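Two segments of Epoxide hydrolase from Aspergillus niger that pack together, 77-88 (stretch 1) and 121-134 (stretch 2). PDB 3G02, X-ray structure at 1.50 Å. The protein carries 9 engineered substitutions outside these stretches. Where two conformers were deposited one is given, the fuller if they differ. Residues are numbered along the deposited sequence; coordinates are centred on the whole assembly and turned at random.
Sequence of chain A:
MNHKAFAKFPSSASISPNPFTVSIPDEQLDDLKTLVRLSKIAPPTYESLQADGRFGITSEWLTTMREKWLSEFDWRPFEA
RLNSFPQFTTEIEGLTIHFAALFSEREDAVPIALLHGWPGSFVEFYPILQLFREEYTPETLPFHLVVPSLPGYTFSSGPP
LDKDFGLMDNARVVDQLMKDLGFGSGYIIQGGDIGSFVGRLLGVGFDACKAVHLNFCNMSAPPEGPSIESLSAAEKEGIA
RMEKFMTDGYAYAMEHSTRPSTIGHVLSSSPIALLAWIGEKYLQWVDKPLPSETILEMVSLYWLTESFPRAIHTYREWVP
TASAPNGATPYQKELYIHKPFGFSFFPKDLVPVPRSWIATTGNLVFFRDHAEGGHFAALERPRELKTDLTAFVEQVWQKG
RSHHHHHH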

# COMPACT_ATOMS: atom_id res chain seq x y z
N PRO A 77 26.03 -1.25 -19.24
CA PRO A 77 26.73 -2.45 -18.77
C PRO A 77 25.80 -3.56 -18.26
O PRO A 77 26.05 -4.74 -18.50
CB PRO A 77 27.61 -1.92 -17.63
CG PRO A 77 27.82 -0.49 -17.97
CD PRO A 77 26.49 -0.05 -18.53
N PHE A 78 24.73 -3.18 -17.56
CA PHE A 78 23.74 -4.14 -17.11
C PHE A 78 23.03 -4.79 -18.30
O PHE A 78 22.85 -6.01 -18.33
CB PHE A 78 22.74 -3.48 -16.16
CG PHE A 78 21.61 -4.38 -15.72
CD1 PHE A 78 21.86 -5.57 -15.05
CD2 PHE A 78 20.29 -4.01 -15.97
CE1 PHE A 78 20.81 -6.39 -14.63
CE2 PHE A 78 19.24 -4.82 -15.56
CZ PHE A 78 19.49 -6.01 -14.89
N GLU A 79 22.63 -3.97 -19.27
CA GLU A 79 22.01 -4.45 -20.49
C GLU A 79 22.92 -5.44 -21.22
O GLU A 79 22.46 -6.48 -21.70
CB GLU A 79 21.67 -3.28 -21.40
CG GLU A 79 20.89 -3.63 -22.64
CD GLU A 79 20.53 -2.40 -23.44
OE1 GLU A 79 21.45 -1.80 -24.04
OE2 GLU A 79 19.34 -2.03 -23.46
N ALA A 80 24.22 -5.14 -21.26
CA ALA A 80 25.19 -6.04 -21.87
C ALA A 80 25.24 -7.38 -21.14
O ALA A 80 25.36 -8.44 -21.77
CB ALA A 80 26.57 -5.40 -21.92
N ARG A 81 25.14 -7.34 -19.81
CA ARG A 81 25.08 -8.55 -19.00
C ARG A 81 23.81 -9.35 -19.31
O ARG A 81 23.86 -10.58 -19.43
CB ARG A 81 25.17 -8.23 -17.51
CG ARG A 81 25.27 -9.46 -16.61
CD ARG A 81 25.74 -9.09 -15.21
NE ARG A 81 24.71 -8.44 -14.41
CZ ARG A 81 23.78 -9.08 -13.71
NH1 ARG A 81 23.72 -10.41 -13.71
NH2 ARG A 81 22.89 -8.39 -13.01
N LEU A 82 22.68 -8.66 -19.44
CA LEU A 82 21.43 -9.32 -19.84
C LEU A 82 21.62 -10.08 -21.15
O LEU A 82 21.22 -11.24 -21.27
CB LEU A 82 20.30 -8.30 -19.98
CG LEU A 82 19.83 -7.56 -18.72
CD1 LEU A 82 18.62 -6.70 -19.03
CD2 LEU A 82 19.51 -8.54 -17.62
N ASN A 83 22.27 -9.43 -22.11
CA ASN A 83 22.47 -9.98 -23.44
C ASN A 83 23.62 -10.99 -23.55
O ASN A 83 23.88 -11.51 -24.64
CB ASN A 83 22.65 -8.83 -24.44
CG ASN A 83 21.38 -8.02 -24.64
OD1 ASN A 83 20.27 -8.55 -24.53
ND2 ASN A 83 21.54 -6.74 -24.92
N SER A 84 24.27 -11.28 -22.43
CA SER A 84 25.36 -12.25 -22.39
C SER A 84 24.89 -13.70 -22.39
O SER A 84 25.69 -14.61 -22.60
CB SER A 84 26.29 -11.99 -21.19
OG SER A 84 25.65 -12.27 -19.96
N PHE A 85 23.59 -13.92 -22.14
CA PHE A 85 23.00 -15.25 -22.17
C PHE A 85 21.97 -15.34 -23.28
O PHE A 85 21.40 -14.32 -23.68
CB PHE A 85 22.35 -15.58 -20.82
CG PHE A 85 23.34 -15.88 -19.73
CD1 PHE A 85 23.77 -17.18 -19.50
CD2 PHE A 85 23.84 -14.86 -18.93
CE1 PHE A 85 24.69 -17.46 -18.49
CE2 PHE A 85 24.76 -15.12 -17.92
CZ PHE A 85 25.18 -16.43 -17.70
N PRO A 86 21.72 -16.56 -23.81
CA PRO A 86 20.68 -16.70 -24.83
C PRO A 86 19.32 -16.27 -24.30
O PRO A 86 18.91 -16.69 -23.22
CB PRO A 86 20.67 -18.21 -25.12
CG PRO A 86 22.05 -18.67 -24.73
CD PRO A 86 22.38 -17.85 -23.52
N GLN A 87 18.65 -15.39 -25.05
CA GLN A 87 17.27 -15.00 -24.77
C GLN A 87 16.43 -15.16 -26.02
O GLN A 87 16.93 -14.98 -27.14
CB GLN A 87 17.18 -13.54 -24.34
CG GLN A 87 17.95 -13.14 -23.10
CD GLN A 87 17.87 -11.65 -22.87
OE1 GLN A 87 16.95 -11.16 -22.24
NE2 GLN A 87 18.84 -10.92 -23.41
N PHE A 88 15.16 -15.48 -25.83
CA PHE A 88 14.22 -15.66 -26.93
C PHE A 88 12.84 -15.14 -26.54
O PHE A 88 12.57 -14.91 -25.36
CB PHE A 88 14.10 -17.15 -27.29
CG PHE A 88 15.41 -17.83 -27.53
CD1 PHE A 88 16.12 -18.40 -26.48
CD2 PHE A 88 15.94 -17.90 -28.82
CE1 PHE A 88 17.34 -19.04 -26.70
CE2 PHE A 88 17.16 -18.53 -29.05
CZ PHE A 88 17.86 -19.10 -27.99
N SER A 121 12.57 -11.42 -11.34
CA SER A 121 12.51 -11.57 -12.79
C SER A 121 13.47 -12.67 -13.21
O SER A 121 14.18 -13.24 -12.38
CB SER A 121 12.91 -10.27 -13.49
OG SER A 121 14.30 -10.04 -13.33
N PHE A 122 13.52 -12.93 -14.51
CA PHE A 122 14.43 -13.92 -15.07
C PHE A 122 15.90 -13.68 -14.68
O PHE A 122 16.68 -14.64 -14.56
CB PHE A 122 14.28 -13.99 -16.60
CG PHE A 122 14.87 -12.81 -17.33
CD1 PHE A 122 14.19 -11.60 -17.39
CD2 PHE A 122 16.10 -12.91 -17.97
CE1 PHE A 122 14.73 -10.51 -18.06
CE2 PHE A 122 16.66 -11.83 -18.64
CZ PHE A 122 15.97 -10.62 -18.69
N VAL A 123 16.23 -12.41 -14.46
CA VAL A 123 17.60 -11.99 -14.15
C VAL A 123 18.09 -12.62 -12.85
O VAL A 123 19.28 -12.89 -12.69
CB VAL A 123 17.69 -10.44 -14.07
CG1 VAL A 123 19.13 -9.98 -13.85
CG2 VAL A 123 17.12 -9.82 -15.33
N GLU A 124 17.18 -12.86 -11.92
CA GLU A 124 17.55 -13.47 -10.64
C GLU A 124 18.29 -14.79 -10.80
O GLU A 124 19.02 -15.20 -9.90
CB GLU A 124 16.31 -13.69 -9.78
CG GLU A 124 15.70 -12.42 -9.29
CD GLU A 124 14.51 -12.67 -8.40
OE1 GLU A 124 13.68 -13.54 -8.74
OE2 GLU A 124 14.40 -12.00 -7.36
N PHE A 125 18.08 -15.47 -11.93
CA PHE A 125 18.72 -16.75 -12.17
C PHE A 125 20.03 -16.67 -12.93
O PHE A 125 20.67 -17.69 -13.17
CB PHE A 125 17.74 -17.72 -12.85
CG PHE A 125 16.62 -18.17 -11.95
CD1 PHE A 125 16.84 -19.15 -10.99
CD2 PHE A 125 15.36 -17.59 -12.04
CE1 PHE A 125 15.82 -19.56 -10.14
CE2 PHE A 125 14.33 -17.99 -11.20
CZ PHE A 125 14.56 -18.98 -10.24
N TYR A 126 20.44 -15.45 -13.30
CA TYR A 126 21.69 -15.27 -14.05
C TYR A 126 22.94 -15.77 -13.31
O TYR A 126 23.76 -16.45 -13.92
CB TYR A 126 21.85 -13.82 -14.53
CG TYR A 126 21.29 -13.59 -15.93
CD1 TYR A 126 20.11 -14.21 -16.36
CD2 TYR A 126 21.94 -12.73 -16.82
CE1 TYR A 126 19.60 -14.00 -17.63
CE2 TYR A 126 21.43 -12.51 -18.10
CZ TYR A 126 20.27 -13.15 -18.50
OH TYR A 126 19.77 -12.93 -19.76
N PRO A 127 23.09 -15.46 -12.00
CA PRO A 127 24.22 -16.07 -11.29
C PRO A 127 24.28 -17.60 -11.40
O PRO A 127 25.37 -18.15 -11.60
CB PRO A 127 24.01 -15.62 -9.84
CG PRO A 127 23.36 -14.28 -10.00
CD PRO A 127 22.37 -14.51 -11.12
N ILE A 128 23.13 -18.27 -11.31
CA ILE A 128 23.08 -19.73 -11.46
C ILE A 128 23.41 -20.17 -12.89
O ILE A 128 24.17 -21.11 -13.10
CB ILE A 128 21.74 -20.31 -10.95
CG1 ILE A 128 21.71 -20.28 -9.42
CG2 ILE A 128 21.52 -21.74 -11.49
CD1 ILE A 128 20.39 -20.69 -8.80
N LEU A 129 22.84 -19.48 -13.88
CA LEU A 129 23.18 -19.76 -15.28
C LEU A 129 24.68 -19.62 -15.53
O LEU A 129 25.28 -20.44 -16.24
CB LEU A 129 22.38 -18.87 -16.24
CG LEU A 129 20.86 -19.06 -16.27
CD1 LEU A 129 20.27 -18.19 -17.37
CD2 LEU A 129 20.46 -20.52 -16.47
N GLN A 130 25.29 -18.60 -14.94
CA GLN A 130 26.73 -18.36 -15.08
C GLN A 130 27.54 -19.53 -14.52
O GLN A 130 28.49 -19.99 -15.16
CB GLN A 130 27.13 -17.04 -14.42
CG GLN A 130 28.63 -16.71 -14.54
CD GLN A 130 29.09 -16.49 -15.98
OE1 GLN A 130 28.33 -16.00 -16.82
NE2 GLN A 130 30.34 -16.84 -16.27
N LEU A 131 27.15 -20.01 -13.35
CA LEU A 131 27.82 -21.16 -12.74
C LEU A 131 27.76 -22.37 -13.67
O LEU A 131 28.77 -23.04 -13.89
CB LEU A 131 27.22 -21.48 -11.37
CG LEU A 131 27.44 -20.47 -10.24
CD1 LEU A 131 26.55 -20.80 -9.07
CD2 LEU A 131 28.91 -20.40 -9.81
N PHE A 132 26.58 -22.63 -14.23
CA PHE A 132 26.43 -23.74 -15.17
C PHE A 132 27.30 -23.59 -16.42
O PHE A 132 27.95 -24.55 -16.83
CB PHE A 132 24.96 -23.94 -15.56
CG PHE A 132 24.19 -24.81 -14.61
CD1 PHE A 132 24.40 -26.19 -14.59
CD2 PHE A 132 23.27 -24.26 -13.73
CE1 PHE A 132 23.69 -27.01 -13.71
CE2 PHE A 132 22.55 -25.07 -12.85
CZ PHE A 132 22.76 -26.45 -12.84
N ARG A 133 27.31 -22.39 -17.00
CA ARG A 133 28.10 -22.13 -18.21
C ARG A 133 29.61 -22.23 -17.95
O ARG A 133 30.37 -22.60 -18.84
CB ARG A 133 27.75 -20.75 -18.79
CG ARG A 133 28.39 -20.48 -20.14
CD ARG A 133 27.68 -19.37 -20.89
NE ARG A 133 27.85 -18.06 -20.25
CZ ARG A 133 27.31 -16.94 -20.71
NH1 ARG A 133 26.55 -16.96 -21.80
NH2 ARG A 133 27.52 -15.79 -20.08
N GLU A 134 30.02 -21.89 -16.73
CA GLU A 134 31.43 -21.99 -16.33
C GLU A 134 31.88 -23.43 -16.14
O GLU A 134 33.06 -23.74 -16.28
CB GLU A 134 31.66 -21.22 -15.03
CG GLU A 134 31.71 -19.72 -15.20
CD GLU A 134 31.68 -18.95 -13.89
OE1 GLU A 134 31.29 -19.53 -12.85
OE2 GLU A 134 32.04 -17.76 -13.92
O HOH W 1 21.49 -11.24 -11.78

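Where a helix ends, its last carbonyls lose their partners in the backbone ladder, and side chains from a neighbouring segment can take over. These two segments of the Aspergillus niger epoxide hydrolase illustrate the principle. The helix of stretch 1 runs to Leu 82 and gives way to a type I turn from Leu 82 to Phe 85, against which a short 3-10 segment and the following helix of stretch 2 are packed. Two carbonyls of the turn are taken by side chains of that helix. Arg 133 NH1 donates to Ser 84 O at 2.6 Å, almost linearly, while Arg 133 NH2 adds a weak bond to the same oxygen at 3.3 Å. Tyr 126 OH donates to Leu 82 O at 2.7 Å, so a buried phenol and a buried carbonyl satisfy each other. Ser 84 OG reaches back from the turn to the helix and donates to Arg 81 O at 2.5 Å. A separate water bridges the stretches, accepting from Arg 81 NH1 (3.1 Å) and donating to Val 123 O (2.9 Å).

Phe 85, the residue most covered by the other stretch, joins this polar layer to the apolar one. The guanidinium of Arg 133 lies flat on its ring, planes at 6° and centres 3.7 Å apart, a cation-pi stack that leaves the NH groups free to reach Ser 84 O in the guanidinium plane. The edge of Phe 85 also points toward the face of Tyr 126, with ring centroids 4.7 Å apart, and Phe 85 CE1 packs on Leu 129 CB at 3.5 Å.

Beyond these, the packing is mainly apolar. Leu 82 CD2 meets Val 123 CG2 at 3.5 Å and Phe 122 CZ at 4.2 Å, and the edge of the Phe 78 ring approaches Val 123, CE1 to CG1, at 4.0 Å.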